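Local coordinates for protein phytase (Citrobacter braakii, PDB 3ZHC) that belongs to branch 2 of the histidine phosphatase superfamily, enzymes that combine an alpha/beta domain built on a mixed beta-sheet with a largely helical region, at residues R38-P44 with E240-L244; F157-C163 with K220-V226; A165-A170 with D276-T281; L211-S217 with P229-S235; R286-P291 with I424-A430. The protein carries 2 engineered substitutions. All blocks are in the same frame, centred on the assembly; numbering follows the deposited sequence. Where two conformers were deposited one is given.

Contact 1. Residues R38-P44 with E240-L244. With FMT (formic acid), chain O.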
# COMPACT_ATOMS: atom_id res chain seq x y z
N ARG B 38 -8.84 8.06 18.90
CA ARG B 38 -7.58 8.65 19.25
C ARG B 38 -7.89 10.10 19.57
O ARG B 38 -8.80 10.72 18.97
CB ARG B 38 -6.56 8.63 18.09
CG ARG B 38 -5.19 9.23 18.46
CD ARG B 38 -4.27 9.38 17.32
NE ARG B 38 -3.04 10.06 17.73
CZ ARG B 38 -2.07 10.49 16.91
NH1 ARG B 38 -2.13 10.32 15.58
NH2 ARG B 38 -1.00 11.11 17.43
N HIS B 39 -7.13 10.64 20.52
CA HIS B 39 -7.18 12.06 20.84
C HIS B 39 -6.95 12.91 19.60
O HIS B 39 -6.36 12.45 18.61
CB HIS B 39 -6.11 12.41 21.88
CG HIS B 39 -4.74 11.98 21.48
ND1 HIS B 39 -4.00 12.65 20.52
CD2 HIS B 39 -3.97 10.95 21.89
CE1 HIS B 39 -2.84 12.05 20.37
NE2 HIS B 39 -2.79 11.02 21.19
N GLY B 40 -7.41 14.16 19.65
CA GLY B 40 -7.24 15.09 18.54
C GLY B 40 -5.81 15.58 18.38
O GLY B 40 -4.90 15.10 19.06
N VAL B 41 -5.63 16.56 17.48
CA VAL B 41 -4.32 17.15 17.18
C VAL B 41 -3.69 17.71 18.44
O VAL B 41 -4.33 18.46 19.18
CB VAL B 41 -4.40 18.28 16.10
CG1 VAL B 41 -3.03 19.02 15.93
CG2 VAL B 41 -4.89 17.72 14.78
N ARG B 42 -2.44 17.31 18.68
CA ARG B 42 -1.69 17.70 19.86
C ARG B 42 -0.32 18.19 19.50
O ARG B 42 0.16 17.96 18.38
CB ARG B 42 -1.54 16.49 20.81
CG ARG B 42 -0.92 15.23 20.14
CD ARG B 42 -0.27 14.32 21.13
NE ARG B 42 0.37 13.15 20.48
CZ ARG B 42 1.57 13.16 19.87
NH1 ARG B 42 2.33 14.28 19.78
NH2 ARG B 42 2.01 12.03 19.34
N ALA B 43 0.33 18.84 20.45
CA ALA B 43 1.72 19.25 20.31
C ALA B 43 2.59 18.01 20.42
O ALA B 43 2.12 16.97 20.93
CB ALA B 43 2.11 20.26 21.39
N PRO B 44 3.85 18.09 19.92
CA PRO B 44 4.76 16.97 20.04
C PRO B 44 4.87 16.44 21.47
O PRO B 44 4.74 17.19 22.43
CB PRO B 44 6.11 17.55 19.60
CG PRO B 44 5.75 18.60 18.63
CD PRO B 44 4.43 19.17 19.10
N GLU B 240 5.54 11.94 12.54
CA GLU B 240 4.27 12.27 13.20
C GLU B 240 4.21 13.76 13.50
O GLU B 240 3.16 14.38 13.34
CB GLU B 240 4.08 11.44 14.47
CG GLU B 240 2.81 11.74 15.29
CD GLU B 240 1.47 11.39 14.58
OE1 GLU B 240 1.46 10.75 13.49
OE2 GLU B 240 0.42 11.76 15.16
N ILE B 241 5.35 14.34 13.93
CA ILE B 241 5.42 15.79 14.20
C ILE B 241 5.08 16.57 12.92
O ILE B 241 4.29 17.52 12.96
CB ILE B 241 6.77 16.24 14.82
CG1 ILE B 241 6.92 15.65 16.23
CG2 ILE B 241 6.86 17.76 14.90
CD1 ILE B 241 8.28 15.87 16.87
N PHE B 242 5.63 16.16 11.78
CA PHE B 242 5.30 16.84 10.51
C PHE B 242 3.80 16.76 10.21
O PHE B 242 3.21 17.77 9.81
CB PHE B 242 6.11 16.31 9.33
CG PHE B 242 7.62 16.45 9.48
CD1 PHE B 242 8.19 17.60 10.07
CD2 PHE B 242 8.47 15.44 9.01
CE1 PHE B 242 9.59 17.72 10.19
CE2 PHE B 242 9.87 15.56 9.13
CZ PHE B 242 10.43 16.69 9.72
N LEU B 243 3.20 15.58 10.41
CA LEU B 243 1.74 15.40 10.23
C LEU B 243 0.97 16.32 11.14
O LEU B 243 0.03 16.97 10.71
CB LEU B 243 1.31 13.96 10.51
CG LEU B 243 -0.16 13.64 10.16
CD1 LEU B 243 -0.26 12.89 8.83
CD2 LEU B 243 -0.85 12.86 11.28
N LEU B 244 1.37 16.35 12.42
CA LEU B 244 0.74 17.24 13.43
C LEU B 244 0.85 18.72 13.04
O LEU B 244 -0.14 19.47 13.15
CB LEU B 244 1.32 16.99 14.81
CG LEU B 244 0.94 15.62 15.43
CD1 LEU B 244 1.88 15.24 16.61
CD2 LEU B 244 -0.53 15.57 15.85
C FMT O . 5.44 12.91 18.30
O1 FMT O . 4.88 11.83 18.05
O2 FMT O . 4.92 13.78 18.99

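Contact 2. Residues F157-C163 with K220-V226. Engineered in segment 157-163: C163 (natural residue Lys). Unlike the reference sequence in segment 157-163: Q161 (reference Lys). Engineered in segment 220-226: C221 (natural residue Val).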
# COMPACT_ATOMS: atom_id res chain seq x y z
N PHE B 157 4.32 -9.01 29.80
CA PHE B 157 4.75 -9.66 28.58
C PHE B 157 5.75 -10.76 28.89
O PHE B 157 6.56 -10.60 29.79
CB PHE B 157 5.53 -8.70 27.66
CG PHE B 157 4.75 -7.53 27.12
CD1 PHE B 157 3.53 -7.72 26.46
CD2 PHE B 157 5.25 -6.22 27.23
CE1 PHE B 157 2.81 -6.63 25.94
CE2 PHE B 157 4.53 -5.12 26.71
CZ PHE B 157 3.32 -5.33 26.06
N ASN B 158 5.68 -11.88 28.14
CA ASN B 158 6.78 -12.85 28.16
C ASN B 158 7.79 -12.19 27.25
O ASN B 158 7.67 -12.23 26.01
CB ASN B 158 6.38 -14.24 27.67
CG ASN B 158 7.55 -15.28 27.81
OD1 ASN B 158 8.64 -15.12 27.23
ND2 ASN B 158 7.31 -16.34 28.58
N THR B 159 8.80 -11.56 27.87
CA THR B 159 9.80 -10.71 27.16
C THR B 159 10.49 -11.34 25.94
O THR B 159 10.53 -10.70 24.87
CB THR B 159 10.89 -10.18 28.13
OG1 THR B 159 11.61 -11.28 28.71
CG2 THR B 159 10.27 -9.35 29.22
N LEU B 160 11.03 -12.56 26.08
CA LEU B 160 11.70 -13.24 24.93
C LEU B 160 10.70 -13.58 23.82
O LEU B 160 10.98 -13.34 22.66
CB LEU B 160 12.49 -14.50 25.37
CG LEU B 160 13.92 -14.24 25.87
CD1 LEU B 160 14.50 -15.48 26.59
CD2 LEU B 160 14.84 -13.78 24.71
N GLN B 161 9.54 -14.12 24.20
CA GLN B 161 8.47 -14.45 23.23
C GLN B 161 8.02 -13.20 22.44
O GLN B 161 7.92 -13.23 21.22
CB GLN B 161 7.29 -15.10 23.97
CG GLN B 161 6.07 -15.47 23.12
CD GLN B 161 5.07 -16.32 23.91
OE1 GLN B 161 5.35 -17.49 24.23
NE2 GLN B 161 3.92 -15.76 24.22
N VAL B 162 7.77 -12.11 23.17
CA VAL B 162 7.32 -10.83 22.57
C VAL B 162 8.40 -10.19 21.66
O VAL B 162 8.08 -9.82 20.52
CB VAL B 162 6.83 -9.84 23.67
CG1 VAL B 162 6.62 -8.47 23.14
CG2 VAL B 162 5.53 -10.39 24.31
N CYS B 163 9.65 -10.08 22.15
CA CYS B 163 10.77 -9.50 21.32
C CYS B 163 10.99 -10.30 20.07
O CYS B 163 11.04 -9.74 18.99
CB CYS B 163 12.13 -9.34 22.10
SG CYS B 163 12.65 -7.59 22.47
N LYS B 220 14.07 -3.47 22.37
CA LYS B 220 14.21 -3.55 23.82
C LYS B 220 12.85 -3.94 24.36
O LYS B 220 11.88 -3.23 24.16
CB LYS B 220 14.65 -2.21 24.43
CG LYS B 220 14.79 -2.27 25.97
CD LYS B 220 15.17 -0.94 26.60
CE LYS B 220 15.23 -1.10 28.11
NZ LYS B 220 15.83 0.06 28.74
N CYS B 221 12.79 -5.08 25.03
CA CYS B 221 11.54 -5.58 25.61
C CYS B 221 11.74 -5.85 27.07
O CYS B 221 12.70 -6.51 27.46
CB CYS B 221 11.09 -6.85 24.90
SG CYS B 221 10.98 -6.67 23.11
N THR B 222 10.83 -5.31 27.88
CA THR B 222 10.80 -5.53 29.32
C THR B 222 9.39 -6.11 29.63
O THR B 222 8.53 -6.15 28.73
CB THR B 222 11.09 -4.22 30.07
OG1 THR B 222 10.12 -3.24 29.72
CG2 THR B 222 12.49 -3.70 29.72
N PRO B 223 9.15 -6.57 30.89
CA PRO B 223 7.82 -7.14 31.22
C PRO B 223 6.63 -6.21 31.03
O PRO B 223 5.54 -6.69 30.79
CB PRO B 223 7.96 -7.52 32.71
CG PRO B 223 9.42 -7.82 32.86
CD PRO B 223 10.11 -6.78 32.00
N ASP B 224 6.84 -4.89 31.13
CA ASP B 224 5.74 -3.90 30.97
C ASP B 224 5.87 -3.02 29.72
O ASP B 224 5.04 -2.16 29.52
CB ASP B 224 5.55 -3.04 32.26
CG ASP B 224 6.83 -2.42 32.76
OD1 ASP B 224 7.58 -1.83 31.95
OD2 ASP B 224 7.11 -2.55 33.99
N ASN B 225 6.89 -3.23 28.87
CA ASN B 225 7.10 -2.33 27.74
C ASN B 225 7.93 -2.89 26.63
O ASN B 225 8.81 -3.73 26.85
CB ASN B 225 7.76 -1.03 28.28
CG ASN B 225 7.68 0.14 27.32
OD1 ASN B 225 6.88 0.15 26.35
ND2 ASN B 225 8.51 1.15 27.57
N VAL B 226 7.64 -2.41 25.41
CA VAL B 226 8.38 -2.77 24.21
C VAL B 226 8.76 -1.48 23.47
O VAL B 226 7.95 -0.54 23.39
CB VAL B 226 7.53 -3.70 23.31
CG1 VAL B 226 8.20 -3.93 22.00
CG2 VAL B 226 7.29 -5.04 24.01

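Contact 3. Residues A165-A170 with D276-T281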
# COMPACT_ATOMS: atom_id res chain seq x y z
N ALA B 165 8.92 -12.37 18.60
CA ALA B 165 7.72 -12.27 17.74
C ALA B 165 7.76 -10.99 16.89
O ALA B 165 7.47 -11.02 15.68
CB ALA B 165 6.45 -12.32 18.58
N ILE B 166 8.11 -9.87 17.52
CA ILE B 166 8.28 -8.59 16.80
C ILE B 166 9.46 -8.70 15.84
O ILE B 166 9.38 -8.24 14.71
CB ILE B 166 8.51 -7.40 17.75
CG1 ILE B 166 7.33 -7.22 18.71
CG2 ILE B 166 8.73 -6.07 16.94
CD1 ILE B 166 7.71 -6.46 19.95
N LEU B 167 10.55 -9.33 16.30
CA LEU B 167 11.76 -9.51 15.47
C LEU B 167 11.44 -10.27 14.17
O LEU B 167 11.87 -9.84 13.09
CB LEU B 167 12.88 -10.27 16.24
CG LEU B 167 14.34 -9.83 16.04
CD1 LEU B 167 15.30 -11.03 16.30
CD2 LEU B 167 14.61 -9.22 14.69
N GLU B 168 10.69 -11.38 14.28
CA GLU B 168 10.31 -12.21 13.09
C GLU B 168 9.32 -11.50 12.18
O GLU B 168 9.29 -11.78 10.96
CB GLU B 168 9.79 -13.61 13.50
CG GLU B 168 10.87 -14.52 14.19
CD GLU B 168 12.16 -14.69 13.35
OE1 GLU B 168 12.04 -14.95 12.13
OE2 GLU B 168 13.28 -14.55 13.91
N ARG B 169 8.52 -10.58 12.73
CA ARG B 169 7.67 -9.71 11.87
C ARG B 169 8.52 -8.71 11.08
O ARG B 169 8.10 -8.27 10.02
CB ARG B 169 6.61 -8.98 12.67
CG ARG B 169 5.47 -9.87 13.11
CD ARG B 169 4.32 -9.05 13.48
NE ARG B 169 3.68 -8.47 12.28
CZ ARG B 169 2.98 -7.33 12.24
NH1 ARG B 169 2.81 -6.55 13.33
NH2 ARG B 169 2.46 -6.94 11.09
N ALA B 170 9.70 -8.37 11.63
CA ALA B 170 10.68 -7.52 10.95
C ALA B 170 11.65 -8.31 10.01
O ALA B 170 12.62 -7.74 9.50
CB ALA B 170 11.47 -6.72 11.98
N ASP B 276 3.23 -0.71 13.72
CA ASP B 276 2.94 -2.06 13.30
C ASP B 276 3.74 -3.07 14.16
O ASP B 276 3.17 -4.00 14.75
CB ASP B 276 3.25 -2.23 11.82
CG ASP B 276 2.72 -3.54 11.25
OD1 ASP B 276 1.88 -4.23 11.90
OD2 ASP B 276 3.15 -3.89 10.14
N LEU B 277 5.06 -2.86 14.23
CA LEU B 277 5.94 -3.70 15.04
C LEU B 277 5.63 -3.63 16.54
O LEU B 277 5.44 -4.66 17.19
CB LEU B 277 7.42 -3.31 14.82
CG LEU B 277 8.03 -3.60 13.46
CD1 LEU B 277 9.49 -3.18 13.47
CD2 LEU B 277 7.90 -5.10 13.07
N LEU B 278 5.58 -2.43 17.10
CA LEU B 278 5.45 -2.27 18.57
C LEU B 278 4.04 -2.38 19.15
O LEU B 278 3.90 -2.70 20.33
CB LEU B 278 6.10 -0.94 19.04
CG LEU B 278 7.61 -0.77 18.78
CD1 LEU B 278 8.08 0.60 19.34
CD2 LEU B 278 8.47 -1.92 19.35
N GLN B 279 3.01 -2.14 18.33
CA GLN B 279 1.60 -2.14 18.82
C GLN B 279 0.63 -3.11 18.14
O GLN B 279 -0.37 -3.49 18.75
CB GLN B 279 1.03 -0.72 18.73
CG GLN B 279 1.86 0.36 19.50
CD GLN B 279 1.83 0.21 21.03
OE1 GLN B 279 1.07 -0.60 21.59
NE2 GLN B 279 2.66 1.01 21.71
N ARG B 280 0.91 -3.51 16.88
CA ARG B 280 0.01 -4.46 16.17
C ARG B 280 0.47 -5.95 16.23
O ARG B 280 -0.33 -6.85 15.99
CB ARG B 280 -0.20 -4.06 14.71
CG ARG B 280 -0.67 -2.59 14.50
CD ARG B 280 -1.50 -2.41 13.19
NE ARG B 280 -1.05 -3.33 12.15
CZ ARG B 280 -1.72 -4.39 11.66
NH1 ARG B 280 -2.97 -4.72 12.07
NH2 ARG B 280 -1.13 -5.13 10.73
N THR B 281 1.75 -6.19 16.55
CA THR B 281 2.27 -7.55 16.72
C THR B 281 1.39 -8.26 17.75
O THR B 281 1.36 -7.85 18.90
CB THR B 281 3.74 -7.53 17.17
OG1 THR B 281 4.53 -6.87 16.18
CG2 THR B 281 4.30 -8.97 17.41

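Contact 4. Residues L211-S217 with P229-S235. With FMT (formic acid), chain N.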
# COMPACT_ATOMS: atom_id res chain seq x y z
N LEU B 211 20.49 8.13 8.59
CA LEU B 211 19.93 8.03 9.96
C LEU B 211 20.10 6.65 10.58
O LEU B 211 20.49 6.56 11.74
CB LEU B 211 18.44 8.46 10.02
CG LEU B 211 18.18 9.92 10.39
CD1 LEU B 211 16.74 10.35 10.09
CD2 LEU B 211 18.51 10.12 11.87
N PRO B 212 19.78 5.57 9.82
CA PRO B 212 19.95 4.23 10.39
C PRO B 212 21.42 3.89 10.76
O PRO B 212 21.65 3.25 11.75
CB PRO B 212 19.41 3.30 9.29
CG PRO B 212 18.57 4.16 8.44
CD PRO B 212 19.22 5.49 8.46
N GLU B 213 22.38 4.36 9.95
CA GLU B 213 23.81 4.14 10.21
C GLU B 213 24.27 5.00 11.40
O GLU B 213 25.05 4.54 12.22
CB GLU B 213 24.65 4.42 8.94
CG GLU B 213 26.12 3.82 8.96
CD GLU B 213 26.19 2.27 8.74
OE1 GLU B 213 25.17 1.63 8.35
OE2 GLU B 213 27.30 1.69 8.95
N ALA B 214 23.78 6.24 11.48
CA ALA B 214 24.09 7.15 12.60
C ALA B 214 23.44 6.71 13.91
O ALA B 214 24.04 6.83 14.96
CB ALA B 214 23.65 8.58 12.28
N LEU B 215 22.19 6.20 13.82
CA LEU B 215 21.41 5.72 14.98
C LEU B 215 20.87 4.30 14.72
O LEU B 215 19.68 4.14 14.38
CB LEU B 215 20.28 6.69 15.29
CG LEU B 215 20.67 8.09 15.78
CD1 LEU B 215 19.50 9.07 15.62
CD2 LEU B 215 21.14 8.05 17.20
N PRO B 216 21.73 3.26 14.87
CA PRO B 216 21.26 1.86 14.66
C PRO B 216 20.15 1.46 15.65
O PRO B 216 20.21 1.82 16.82
CB PRO B 216 22.52 1.02 14.84
CG PRO B 216 23.47 1.90 15.57
CD PRO B 216 23.17 3.29 15.18
N SER B 217 19.16 0.73 15.15
CA SER B 217 17.98 0.36 15.93
C SER B 217 18.01 -1.09 16.36
O SER B 217 18.40 -1.97 15.59
CB SER B 217 16.71 0.63 15.13
OG SER B 217 16.60 2.00 14.78
N PRO B 229 14.34 1.62 19.93
CA PRO B 229 15.08 2.89 19.90
C PRO B 229 16.15 2.92 18.83
O PRO B 229 16.72 1.89 18.51
CB PRO B 229 15.72 2.95 21.29
CG PRO B 229 15.16 1.80 22.05
CD PRO B 229 14.77 0.81 21.08
N GLY B 230 16.42 4.11 18.31
CA GLY B 230 17.38 4.33 17.20
C GLY B 230 16.69 5.15 16.13
O GLY B 230 15.71 5.85 16.41
N ALA B 231 17.19 5.06 14.91
CA ALA B 231 16.59 5.79 13.78
C ALA B 231 15.09 5.45 13.61
O ALA B 231 14.33 6.31 13.19
CB ALA B 231 17.33 5.53 12.51
N TRP B 232 14.70 4.22 13.93
CA TRP B 232 13.27 3.80 13.87
C TRP B 232 12.33 4.60 14.82
O TRP B 232 11.36 5.20 14.34
CB TRP B 232 13.12 2.27 14.06
CG TRP B 232 13.29 1.58 12.77
CD1 TRP B 232 14.37 0.89 12.34
CD2 TRP B 232 12.33 1.53 11.73
NE1 TRP B 232 14.14 0.40 11.07
CE2 TRP B 232 12.89 0.78 10.68
CE3 TRP B 232 11.04 2.05 11.58
CZ2 TRP B 232 12.20 0.53 9.48
CZ3 TRP B 232 10.35 1.80 10.39
CH2 TRP B 232 10.93 1.05 9.36
N SER B 233 12.61 4.61 16.12
CA SER B 233 11.78 5.41 17.08
C SER B 233 11.80 6.91 16.75
O SER B 233 10.75 7.55 16.75
CB SER B 233 12.23 5.18 18.52
OG SER B 233 11.57 6.10 19.41
N LEU B 234 12.99 7.45 16.49
CA LEU B 234 13.14 8.87 16.15
C LEU B 234 12.28 9.23 14.94
O LEU B 234 11.48 10.16 15.00
CB LEU B 234 14.63 9.23 15.88
CG LEU B 234 14.96 10.71 15.53
CD1 LEU B 234 14.52 11.64 16.64
CD2 LEU B 234 16.48 10.89 15.20
N SER B 235 12.45 8.48 13.85
CA SER B 235 11.69 8.70 12.59
C SER B 235 10.19 8.64 12.79
O SER B 235 9.46 9.41 12.18
CB SER B 235 12.12 7.71 11.55
OG SER B 235 13.50 7.91 11.24
C FMT N . 19.07 -0.86 11.73
O1 FMT N . 18.58 0.20 11.37
O2 FMT N . 19.91 -0.90 12.61

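Contact 5. Residues R286-P291 with I424-A430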
# COMPACT_ATOMS: atom_id res chain seq x y z
N ARG B 286 -2.68 -8.29 21.75
CA ARG B 286 -3.66 -9.11 22.51
C ARG B 286 -3.75 -8.70 23.95
O ARG B 286 -4.84 -8.47 24.46
CB ARG B 286 -3.30 -10.61 22.43
CG ARG B 286 -3.63 -11.28 21.13
CD ARG B 286 -3.27 -12.81 21.18
NE ARG B 286 -4.08 -13.53 22.19
CZ ARG B 286 -3.64 -14.28 23.22
NH1 ARG B 286 -2.34 -14.50 23.46
NH2 ARG B 286 -4.54 -14.85 24.03
N SER B 287 -2.60 -8.60 24.61
CA SER B 287 -2.55 -8.17 26.02
C SER B 287 -3.05 -6.73 26.21
O SER B 287 -3.89 -6.48 27.06
CB SER B 287 -1.12 -8.28 26.54
OG SER B 287 -0.64 -9.63 26.41
N ARG B 288 -2.52 -5.81 25.39
CA ARG B 288 -2.83 -4.37 25.52
C ARG B 288 -4.26 -4.00 25.15
O ARG B 288 -4.83 -3.12 25.75
CB ARG B 288 -1.83 -3.50 24.71
CG ARG B 288 -0.53 -3.27 25.40
CD ARG B 288 0.45 -2.49 24.53
NE ARG B 288 1.67 -2.08 25.27
CZ ARG B 288 2.85 -1.69 24.71
NH1 ARG B 288 3.02 -1.66 23.37
NH2 ARG B 288 3.87 -1.34 25.51
N ALA B 289 -4.83 -4.68 24.15
CA ALA B 289 -6.21 -4.42 23.70
C ALA B 289 -7.29 -5.10 24.55
O ALA B 289 -8.46 -4.78 24.36
CB ALA B 289 -6.39 -4.84 22.22
N THR B 290 -6.92 -6.01 25.46
CA THR B 290 -7.92 -6.84 26.22
C THR B 290 -9.02 -6.03 26.98
O THR B 290 -10.23 -6.30 26.77
CB THR B 290 -7.23 -7.95 27.14
OG1 THR B 290 -6.66 -8.97 26.30
CG2 THR B 290 -8.21 -8.59 28.11
N PRO B 291 -8.62 -5.06 27.85
CA PRO B 291 -9.62 -4.24 28.54
C PRO B 291 -10.59 -3.51 27.60
O PRO B 291 -11.78 -3.51 27.86
CB PRO B 291 -8.78 -3.24 29.32
CG PRO B 291 -7.52 -3.90 29.52
CD PRO B 291 -7.26 -4.71 28.30
N ILE B 424 -9.13 -14.06 21.07
CA ILE B 424 -7.97 -13.17 21.08
C ILE B 424 -7.59 -12.59 22.48
O ILE B 424 -6.41 -12.33 22.72
CB ILE B 424 -8.12 -12.01 20.00
CG1 ILE B 424 -9.23 -11.01 20.37
CG2 ILE B 424 -8.34 -12.62 18.61
CD1 ILE B 424 -9.79 -10.20 19.14
N ARG B 425 -8.56 -12.41 23.37
CA ARG B 425 -8.28 -11.77 24.68
C ARG B 425 -7.31 -12.55 25.57
O ARG B 425 -7.27 -13.77 25.52
CB ARG B 425 -9.58 -11.49 25.46
CG ARG B 425 -10.29 -12.72 25.98
CD ARG B 425 -11.62 -12.37 26.57
NE ARG B 425 -11.52 -11.51 27.75
CZ ARG B 425 -11.22 -11.91 28.99
NH1 ARG B 425 -10.96 -13.20 29.27
NH2 ARG B 425 -11.16 -11.02 29.96
N VAL B 426 -6.54 -11.82 26.38
CA VAL B 426 -5.60 -12.39 27.33
C VAL B 426 -6.26 -12.22 28.71
O VAL B 426 -6.32 -11.11 29.21
CB VAL B 426 -4.23 -11.69 27.25
CG1 VAL B 426 -3.25 -12.26 28.29
CG2 VAL B 426 -3.67 -11.81 25.85
N PRO B 427 -6.77 -13.33 29.32
CA PRO B 427 -7.52 -13.22 30.62
C PRO B 427 -6.74 -12.56 31.78
O PRO B 427 -7.33 -11.88 32.63
CB PRO B 427 -7.92 -14.68 30.93
CG PRO B 427 -7.03 -15.51 30.13
CD PRO B 427 -6.66 -14.74 28.90
N GLU B 428 -5.42 -12.75 31.78
CA GLU B 428 -4.54 -12.12 32.78
C GLU B 428 -4.53 -10.57 32.70
O GLU B 428 -4.23 -9.91 33.70
CB GLU B 428 -3.09 -12.64 32.64
CG GLU B 428 -2.88 -14.13 33.02
CD GLU B 428 -3.25 -15.16 31.90
OE1 GLU B 428 -3.46 -14.77 30.73
OE2 GLU B 428 -3.32 -16.36 32.22
N CYS B 429 -4.86 -10.00 31.52
CA CYS B 429 -4.85 -8.53 31.30
C CYS B 429 -6.19 -7.83 31.49
O CYS B 429 -6.31 -6.65 31.15
CB CYS B 429 -4.23 -8.23 29.93
SG CYS B 429 -2.56 -8.82 29.86
N ALA B 430 -7.19 -8.56 32.03
CA ALA B 430 -8.51 -7.99 32.29
C ALA B 430 -8.44 -6.98 33.44
O ALA B 430 -7.59 -7.10 34.33
CB ALA B 430 -9.49 -9.09 32.63

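Contact 1. Residues R38-P44 with E240-L244
R38 NH2 lies 2.8 Å and R38 NH1 3.0 Å from E240 OE2, with N-H...O angles of 151° and 139°; this salt bridge, two nitrogens on one oxygen, ties the end of strand 28-38 to helix 231-247. R38 is shared further: its guanidinium also reaches D346, D325 and the carbonyl of T348. R42 turns another way. Its NH1 donates to A43 O at 2.9 Å and to formic acid O2 at 2.8 Å, while R42 NH2 reaches formic acid O1 at 3.2 Å. L244 CD1 sits over one face of that guanidinium, 3.3 Å from R42 NH1. Outward, apolar packing takes over: P44 CB meets I241 CD1 at 3.9 Å and V41 CG1 meets L244 CD2 at 4.3 Å. L244 gives up most surface, 101 Å². The order R-H-G-V-R-A-P matches the RHGxRxP signature, which in this superfamily branch forms part of the active site.

Contact 2. Residues F157-C163 with K220-V226
F157, C221 and T159 bury the most surface here, 85, 74 and 59 Å². The backbone N of F157 donates to P223 O (2.8 Å, 168°). The F157 ring offers its edge to T222 O, 3.6 Å from F157 CD2, and to N225 N, 3.7 Å from F157 CE2. F157 CE2 also packs on V226 CG2 at 3.9 Å, and V162 CG1 meets V226 CG2 at 3.6 Å. C221 is engineered, as is its partner C163; their SG atoms are 2.0 Å apart with a chi3 of 94°, an introduced disulfide near the usual right-angle torsion. T159 points toward the hairpin, its CG2 3.4 Å from both T222 C and P223 N, and its O 3.9 Å from C221 CB. N158 is the N-cap, its OD1 accepting a weak bond from Q161 N at 3.3 Å. V284 of helix 282-301 covers F157 and V162. Within the hairpin, T222 N donates to N225 O at 2.8 Å, and P223 and D224 have the backbone angles of a type I turn. With the axes of 159-163 and 220-222 approaching to 7.8 Å, the arrangement is a helix start packed on a two-stranded beta-hairpin.

Contact 3. Residues A165-A170 with D276-T281
A helix-helix packing motif joins the C-terminal end of helix 159-169 to that of helix 260-280: the axes of the two short segments approach to 9.5 Å at 139°. I166 and L277 form its middle, with CA atoms 5.7 Å apart and I166 CG2 3.7 Å from L277 CB. L277 CD2 also reaches A170 CB at 4.1 Å, and I166 CG1 lies 3.7 Å from T281 CG2. At the partly exposed margin R169, which buries 113 Å², makes a salt bridge in which NH1 and NH2 both hydrogen-bond D276 OD1, each at 2.9 Å; R169 NH1 adds a weak bond to T281 OG1 at 3.3 Å. T281 OG1 itself donates to L277 O at 2.6 Å. R280 NE forms a second salt bridge to D276 OD1 at 3.1 Å, with a weak hydrogen bond, while the R280 guanidinium has its strongest partner in S332. One carboxylate oxygen thus serves two arginines, its charge offsetting the repulsion expected where R169 NH2 and R280 NH2 come within 4.0 Å.

Contact 4. Residues L211-S217 with P229-S235
With chi1 m, S217 places OG to accept from W232 N at 3.0 Å (172°), while A231 N donates to L215 O at 2.7 Å. L215, also m at chi1 and t at chi2, has just left helix 211-214. L234 is t at chi1 and p at chi2, with its CD2 3.6 Å from L215 CD1. L211, its chi1 of -94° between wells, carries CD2 to 4.0 Å from the same L234 CD2. A231 CB fits among L211 CB (4.0 Å), L215 CB (4.2 Å) and P212 CB (4.4 Å). S235, chi1 m, folds OG back onto A231 O at 2.7 Å. The W232 indole has an edge toward S217 OG, 3.5 Å from CD1; its NE1 bonds to T178. S217 N donates to a formic acid O2 at 3.1 Å. G230 has phi 129° and psi -157°, angles that call for glycine, and a CB there would lie 2.5 Å from S217 OG and 2.6 Å from P216 O. G230 is the N-cap residue of helix 231-247, and its CA comes 4.2 Å from that of S217. This is a helix start with a glycine N-cap, two of its first-turn amides satisfied by a loop from earlier in the chain.

Contact 5. Residues R286-P291 with I424-A430
T290 OG1 both gives and takes: it donates to R286 O, one turn back, at 2.6 Å and accepts from V426 N at 2.9 Å with an N-H...O angle of 176°. That nearly linear bond satisfies the amide of V426 just beyond the end of helix 414-424. R286 serves the carbonyls before it, its NE donating to I424 O at 2.7 Å (137°) and its NH2 making a weak bond to R425 O at 3.3 Å. V426 CG2 then covers one face of the guanidinium, 3.6 Å from R286 CZ. V426 O accepts from C429 N at 2.9 Å, closing the turn of the 3-10 segment 427-429. The charge of R425 is met outside, by a salt bridge from NE to D294, and A430 O accepts from K154. Packing completes the join: S287 CB lies 3.7 Å from C429 SG, T290 CB 4.1 Å from C429 CB, and P291 CG 3.4 Å from C429 O. C429 is also bonded to C155 in a disulfide. The C-terminal segment thus runs along helix 282-301, whose R288 and A289 touch helix 325-335, while I424 reaches L335 at the end of that same helix.

How the contacts relate
Contacts 2, 3 and 5 form a continuous cluster. V226 CG1 of contact 2 lies 3.3 Å from both I166 CD1 and L278 CD2 of contact 3, and R288 of contact 5 spans the other two, its NE 3.7 Å from F157 CZ and its NH1 making a weak hydrogen bond to Q279 OE1 at 2.8 Å. Contacts 2 and 3 share helix 159-169, with centres about 11 Å apart. Contact 1, carrying the family's active-site signature, stands off: its centre is about 27 Å from those of contacts 2 and 5, with nearest atoms about 14 Å away in each case. Helix 231-247 links it to contact 4, nearest atoms about 5 Å apart. A separate formic acid molecule is bound at each of contacts 1 and 4.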